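Local coordinates for CBS domain protein/ACT domain protein (Thermotoga maritima, PDB 1VR9), which is of unknown function but pairs two CBS domains with an ACT domain, an architecture consistent with a regulatory, ligand-sensing role, at residues A[13-24]-A[82-94]. Residues are numbered along the deposited sequence; the frame is centred on the assembly and turned at random.
Sequences MKVKKWVTQDFP and DFFVHEEDNITHA
In this tandem CBS pair, the N-terminal segment 13-24 lies against the second CBS motif, where V15 and K14 meet the turn between strand 85-86 and helix 91-100. The backbones join at a single bridge, K14 with N90. I91 N gives a hydrogen bond to M13 O (2.8 Å), and V15 N gives a nearly straight one to D89 O (2.9 Å, 174° at the hydrogen). K16 N adds a weak bond to E87 O. The turn is type I, from H86 to D89. D89 OD2 accepts from H86 N, which meets it from above the carboxylate plane, so the side chain of D89 ties the turn back to its start.

K14 is bent at chi2 and chi3, and this fold in the chain brings its amine back over the turn. K14 NZ donates to N90 OD1 at 3.0 Å, from above the amide plane, and weakly to E88 O. With an alanine in its place, N90 OD1 and E88 O would probably both lose the amine that joins them.

V15 is buried. V15 CG1 lies 4.1 Å from V85 CG2, while CG2 faces D89 CB and I91 CD1. I91 has CG1 anti to its backbone N (chi1 -161°), which directs that branch to W18. I91 CG1 lies 4.0 Å from W18 CD1, with the two side chains crossing at about a right angle. W18 NE1 is buried with no partner in the model.

Helix 121-130 also packs here, through A127 and E130 on W18 and F124 on I91. V119 of strand 115-120 touches V15. The N-terminal segment thus packs on the second CBS motif before the chain enters strand 25-27 of the first, an arrangement typical of the CBS-pair fold.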
loop_
_atom_site.group_PDB
_atom_site.type_symbol
_atom_site.label_atom_id
_atom_site.label_comp_id
_atom_site.label_asym_id
_atom_site.label_seq_id
_atom_site.Cartn_x
_atom_site.Cartn_y
_atom_site.Cartn_z
HETATM N N MSE A 13 3.737 -19.864 -4.947
HETATM C CA MSE A 13 2.336 -19.448 -5.244
HETATM C C MSE A 13 2.331 -18.049 -5.883
HETATM O O MSE A 13 3.360 -17.364 -5.913
HETATM C CB MSE A 13 1.492 -19.495 -3.953
HETATM C CG MSE A 13 0.026 -19.087 -4.092
HETATM SE SE MSE A 13 -0.885 -19.825 -5.654
HETATM C CE MSE A 13 -0.886 -21.716 -5.172
ATOM N N LYS A 14 1.178 -17.652 -6.410
ATOM C CA LYS A 14 0.989 -16.346 -7.028
ATOM C C LYS A 14 0.499 -15.289 -6.032
ATOM O O LYS A 14 -0.177 -15.601 -5.050
ATOM C CB LYS A 14 -0.012 -16.461 -8.165
ATOM C CG LYS A 14 0.287 -17.583 -9.166
ATOM C CD LYS A 14 1.656 -17.434 -9.820
ATOM C CE LYS A 14 1.682 -16.266 -10.793
ATOM N NZ LYS A 14 2.793 -16.385 -11.783
ATOM N N VAL A 15 0.853 -14.038 -6.320
ATOM C CA VAL A 15 0.389 -12.852 -5.579
ATOM C C VAL A 15 -1.138 -12.796 -5.473
ATOM O O VAL A 15 -1.677 -12.542 -4.399
ATOM C CB VAL A 15 0.913 -11.565 -6.278
ATOM C CG1 VAL A 15 0.154 -10.282 -5.831
ATOM C CG2 VAL A 15 2.422 -11.424 -6.050
ATOM N N LYS A 16 -1.827 -13.050 -6.583
ATOM C CA LYS A 16 -3.287 -12.948 -6.615
ATOM C C LYS A 16 -3.967 -13.744 -5.502
ATOM O O LYS A 16 -5.014 -13.345 -5.004
ATOM C CB LYS A 16 -3.839 -13.377 -7.985
ATOM C CG LYS A 16 -5.228 -12.839 -8.269
ATOM C CD LYS A 16 -5.551 -12.906 -9.754
ATOM C CE LYS A 16 -6.935 -12.348 -10.060
ATOM N NZ LYS A 16 -7.343 -12.637 -11.449
ATOM N N LYS A 17 -3.370 -14.860 -5.100
ATOM C CA LYS A 17 -3.942 -15.697 -4.050
ATOM C C LYS A 17 -3.991 -14.985 -2.694
ATOM O O LYS A 17 -4.857 -15.283 -1.869
ATOM C CB LYS A 17 -3.165 -17.016 -3.917
ATOM C CG LYS A 17 -3.825 -18.047 -3.000
ATOM C CD LYS A 17 -3.349 -17.942 -1.550
ATOM C CE LYS A 17 -4.410 -18.430 -0.569
ATOM N NZ LYS A 17 -4.293 -17.775 0.772
ATOM N N TRP A 18 -3.076 -14.039 -2.478
ATOM C CA TRP A 18 -2.866 -13.436 -1.159
ATOM C C TRP A 18 -3.353 -11.972 -1.072
ATOM O O TRP A 18 -3.194 -11.313 -0.046
ATOM C CB TRP A 18 -1.378 -13.546 -0.790
ATOM C CG TRP A 18 -0.883 -14.977 -0.769
ATOM C CD1 TRP A 18 -0.297 -15.655 -1.803
ATOM C CD2 TRP A 18 -0.971 -15.905 0.317
ATOM N NE1 TRP A 18 -0.010 -16.937 -1.424
ATOM C CE2 TRP A 18 -0.420 -17.123 -0.131
ATOM C CE3 TRP A 18 -1.484 -15.832 1.620
ATOM C CZ2 TRP A 18 -0.339 -18.256 0.688
ATOM C CZ3 TRP A 18 -1.413 -16.949 2.430
ATOM C CH2 TRP A 18 -0.851 -18.161 1.956
ATOM N N VAL A 19 -3.945 -11.461 -2.142
ATOM C CA VAL A 19 -4.434 -10.078 -2.154
ATOM C C VAL A 19 -5.621 -9.866 -1.223
ATOM O O VAL A 19 -6.545 -10.683 -1.186
ATOM C CB VAL A 19 -4.839 -9.637 -3.572
ATOM C CG1 VAL A 19 -5.532 -8.292 -3.553
ATOM C CG2 VAL A 19 -3.624 -9.592 -4.455
ATOM N N THR A 20 -5.607 -8.735 -0.525
ATOM C CA THR A 20 -6.719 -8.304 0.317
ATOM C C THR A 20 -7.272 -6.968 -0.171
ATOM O O THR A 20 -6.533 -6.162 -0.773
ATOM C CB THR A 20 -6.302 -8.173 1.811
ATOM O OG1 THR A 20 -7.466 -7.936 2.626
ATOM C CG2 THR A 20 -5.256 -7.064 2.057
ATOM N N GLN A 21 -8.556 -6.733 0.105
ATOM C CA GLN A 21 -9.154 -5.396 -0.064
ATOM C C GLN A 21 -9.242 -4.650 1.270
ATOM O O GLN A 21 -9.639 -3.481 1.320
ATOM C CB GLN A 21 -10.534 -5.506 -0.732
ATOM C CG GLN A 21 -10.518 -6.244 -2.057
ATOM C CD GLN A 21 -9.601 -5.617 -3.091
ATOM O OE1 GLN A 21 -9.515 -4.405 -3.199
ATOM N NE2 GLN A 21 -8.928 -6.447 -3.864
ATOM N N ASP A 22 -8.823 -5.315 2.344
ATOM C CA ASP A 22 -8.881 -4.766 3.695
ATOM C C ASP A 22 -7.532 -4.096 3.987
ATOM O O ASP A 22 -6.644 -4.666 4.636
ATOM C CB ASP A 22 -9.219 -5.911 4.681
ATOM C CG ASP A 22 -9.923 -5.431 5.960
ATOM O OD1 ASP A 22 -10.110 -4.207 6.151
ATOM O OD2 ASP A 22 -10.300 -6.304 6.778
ATOM N N PHE A 23 -7.372 -2.869 3.486
ATOM C CA PHE A 23 -6.150 -2.086 3.668
ATOM C C PHE A 23 -6.441 -0.587 3.598
ATOM O O PHE A 23 -7.467 -0.186 3.005
ATOM C CB PHE A 23 -5.131 -2.461 2.587
ATOM C CG PHE A 23 -5.524 -2.048 1.204
ATOM C CD1 PHE A 23 -6.337 -2.862 0.425
ATOM C CD2 PHE A 23 -5.046 -0.872 0.642
ATOM C CE1 PHE A 23 -6.714 -2.496 -0.853
ATOM C CE2 PHE A 23 -5.417 -0.511 -0.650
ATOM C CZ PHE A 23 -6.238 -1.316 -1.391
ATOM N N PRO A 24 -5.546 0.244 4.178
ATOM C CA PRO A 24 -5.768 1.697 4.194
ATOM C C PRO A 24 -5.513 2.355 2.824
ATOM O O PRO A 24 -4.429 2.245 2.271
ATOM C CB PRO A 24 -4.771 2.194 5.237
ATOM C CG PRO A 24 -3.665 1.183 5.207
ATOM C CD PRO A 24 -4.295 -0.134 4.887
ATOM N N ASP A 82 7.354 3.526 -6.884
ATOM C CA ASP A 82 7.829 2.279 -7.501
ATOM C C ASP A 82 7.535 1.045 -6.655
ATOM O O ASP A 82 7.938 -0.069 -7.028
ATOM C CB ASP A 82 9.340 2.357 -7.791
ATOM C CG ASP A 82 9.730 3.613 -8.571
ATOM O OD1 ASP A 82 9.224 3.821 -9.710
ATOM O OD2 ASP A 82 10.554 4.411 -8.055
ATOM N N PHE A 83 6.841 1.237 -5.524
ATOM C CA PHE A 83 6.600 0.170 -4.539
ATOM C C PHE A 83 5.274 -0.529 -4.843
ATOM O O PHE A 83 4.220 -0.158 -4.334
ATOM C CB PHE A 83 6.619 0.733 -3.107
ATOM C CG PHE A 83 6.486 -0.301 -2.035
ATOM C CD1 PHE A 83 7.512 -1.226 -1.790
ATOM C CD2 PHE A 83 5.361 -0.327 -1.196
ATOM C CE1 PHE A 83 7.398 -2.168 -0.774
ATOM C CE2 PHE A 83 5.256 -1.240 -0.195
ATOM C CZ PHE A 83 6.281 -2.185 0.019
ATOM N N PHE A 84 5.345 -1.547 -5.699
ATOM C CA PHE A 84 4.171 -2.301 -6.102
ATOM C C PHE A 84 4.606 -3.642 -6.692
ATOM O O PHE A 84 5.755 -3.811 -7.088
ATOM C CB PHE A 84 3.358 -1.528 -7.175
ATOM C CG PHE A 84 4.098 -1.325 -8.475
ATOM C CD1 PHE A 84 4.123 -2.313 -9.442
ATOM C CD2 PHE A 84 4.809 -0.157 -8.709
ATOM C CE1 PHE A 84 4.829 -2.139 -10.621
ATOM C CE2 PHE A 84 5.499 0.034 -9.863
ATOM C CZ PHE A 84 5.520 -0.953 -10.836
ATOM N N VAL A 85 3.660 -4.568 -6.770
ATOM C CA VAL A 85 3.811 -5.772 -7.598
ATOM C C VAL A 85 2.558 -5.944 -8.471
ATOM O O VAL A 85 1.554 -5.319 -8.208
ATOM C CB VAL A 85 4.061 -7.039 -6.754
ATOM C CG1 VAL A 85 5.396 -6.939 -6.087
ATOM C CG2 VAL A 85 2.947 -7.293 -5.735
ATOM N N HIS A 86 2.642 -6.786 -9.500
ATOM C CA HIS A 86 1.500 -7.039 -10.388
ATOM C C HIS A 86 0.688 -8.245 -9.906
ATOM O O HIS A 86 1.210 -9.128 -9.249
ATOM C CB HIS A 86 1.976 -7.267 -11.834
ATOM C CG HIS A 86 2.312 -6.006 -12.563
ATOM N ND1 HIS A 86 3.557 -5.412 -12.504
ATOM C CD2 HIS A 86 1.561 -5.223 -13.376
ATOM C CE1 HIS A 86 3.558 -4.325 -13.257
ATOM N NE2 HIS A 86 2.360 -4.187 -13.795
ATOM N N GLU A 87 -0.595 -8.283 -10.255
ATOM C CA GLU A 87 -1.461 -9.410 -9.881
ATOM C C GLU A 87 -0.887 -10.780 -10.238
ATOM O O GLU A 87 -1.068 -11.754 -9.502
ATOM C CB GLU A 87 -2.800 -9.308 -10.598
ATOM C CG GLU A 87 -3.731 -8.235 -10.078
ATOM C CD GLU A 87 -5.117 -8.343 -10.706
ATOM O OE1 GLU A 87 -5.247 -8.256 -11.954
ATOM O OE2 GLU A 87 -6.087 -8.513 -9.943
ATOM N N GLU A 88 -0.254 -10.866 -11.402
ATOM C CA GLU A 88 0.190 -12.159 -11.935
ATOM C C GLU A 88 1.640 -12.523 -11.570
ATOM O O GLU A 88 2.182 -13.531 -12.052
ATOM C CB GLU A 88 -0.004 -12.164 -13.447
ATOM C CG GLU A 88 -1.462 -11.996 -13.878
ATOM C CD GLU A 88 -2.323 -13.216 -13.580
ATOM O OE1 GLU A 88 -1.771 -14.315 -13.347
ATOM O OE2 GLU A 88 -3.563 -13.076 -13.577
ATOM N N ASP A 89 2.270 -11.704 -10.735
ATOM C CA ASP A 89 3.599 -12.032 -10.210
ATOM C C ASP A 89 3.546 -13.201 -9.221
ATOM O O ASP A 89 2.494 -13.553 -8.670
ATOM C CB ASP A 89 4.254 -10.826 -9.515
ATOM C CG ASP A 89 4.657 -9.728 -10.487
ATOM O OD1 ASP A 89 4.748 -10.006 -11.711
ATOM O OD2 ASP A 89 4.866 -8.582 -10.022
ATOM N N ASN A 90 4.712 -13.786 -9.007
ATOM C CA ASN A 90 4.883 -14.811 -7.995
ATOM C C ASN A 90 5.045 -14.149 -6.644
ATOM O O ASN A 90 5.684 -13.093 -6.524
ATOM C CB ASN A 90 6.117 -15.654 -8.307
ATOM C CG ASN A 90 5.986 -16.421 -9.600
ATOM O OD1 ASN A 90 4.966 -17.067 -9.857
ATOM N ND2 ASN A 90 7.028 -16.359 -10.432
ATOM N N ILE A 91 4.489 -14.772 -5.609
ATOM C CA ILE A 91 4.607 -14.228 -4.264
ATOM C C ILE A 91 6.090 -14.097 -3.850
ATOM O O ILE A 91 6.455 -13.179 -3.126
ATOM C CB ILE A 91 3.741 -15.050 -3.249
ATOM C CG1 ILE A 91 3.472 -14.247 -1.976
ATOM C CG2 ILE A 91 4.386 -16.397 -2.968
ATOM C CD1 ILE A 91 2.679 -12.965 -2.177
ATOM N N THR A 92 6.954 -14.979 -4.362
ATOM C CA THR A 92 8.403 -14.845 -4.203
ATOM C C THR A 92 8.966 -13.502 -4.700
ATOM O O THR A 92 9.967 -13.022 -4.179
ATOM C CB THR A 92 9.172 -16.008 -4.889
ATOM O OG1 THR A 92 8.778 -16.108 -6.263
ATOM C CG2 THR A 92 8.884 -17.323 -4.190
ATOM N N HIS A 93 8.334 -12.897 -5.707
ATOM C CA HIS A 93 8.731 -11.571 -6.179
ATOM C C HIS A 93 8.454 -10.453 -5.155
ATOM O O HIS A 93 9.238 -9.510 -5.028
ATOM C CB HIS A 93 8.015 -11.223 -7.481
ATOM C CG HIS A 93 8.418 -9.898 -8.042
ATOM N ND1 HIS A 93 9.731 -9.570 -8.300
ATOM C CD2 HIS A 93 7.685 -8.813 -8.377
ATOM C CE1 HIS A 93 9.789 -8.340 -8.778
ATOM N NE2 HIS A 93 8.561 -7.860 -8.837
ATOM N N ALA A 94 7.352 -10.579 -4.419
ATOM C CA ALA A 94 7.031 -9.663 -3.328
ATOM C C ALA A 94 8.158 -9.605 -2.280
ATOM O O ALA A 94 8.343 -8.584 -1.622
ATOM C CB ALA A 94 5.720 -10.071 -2.664
#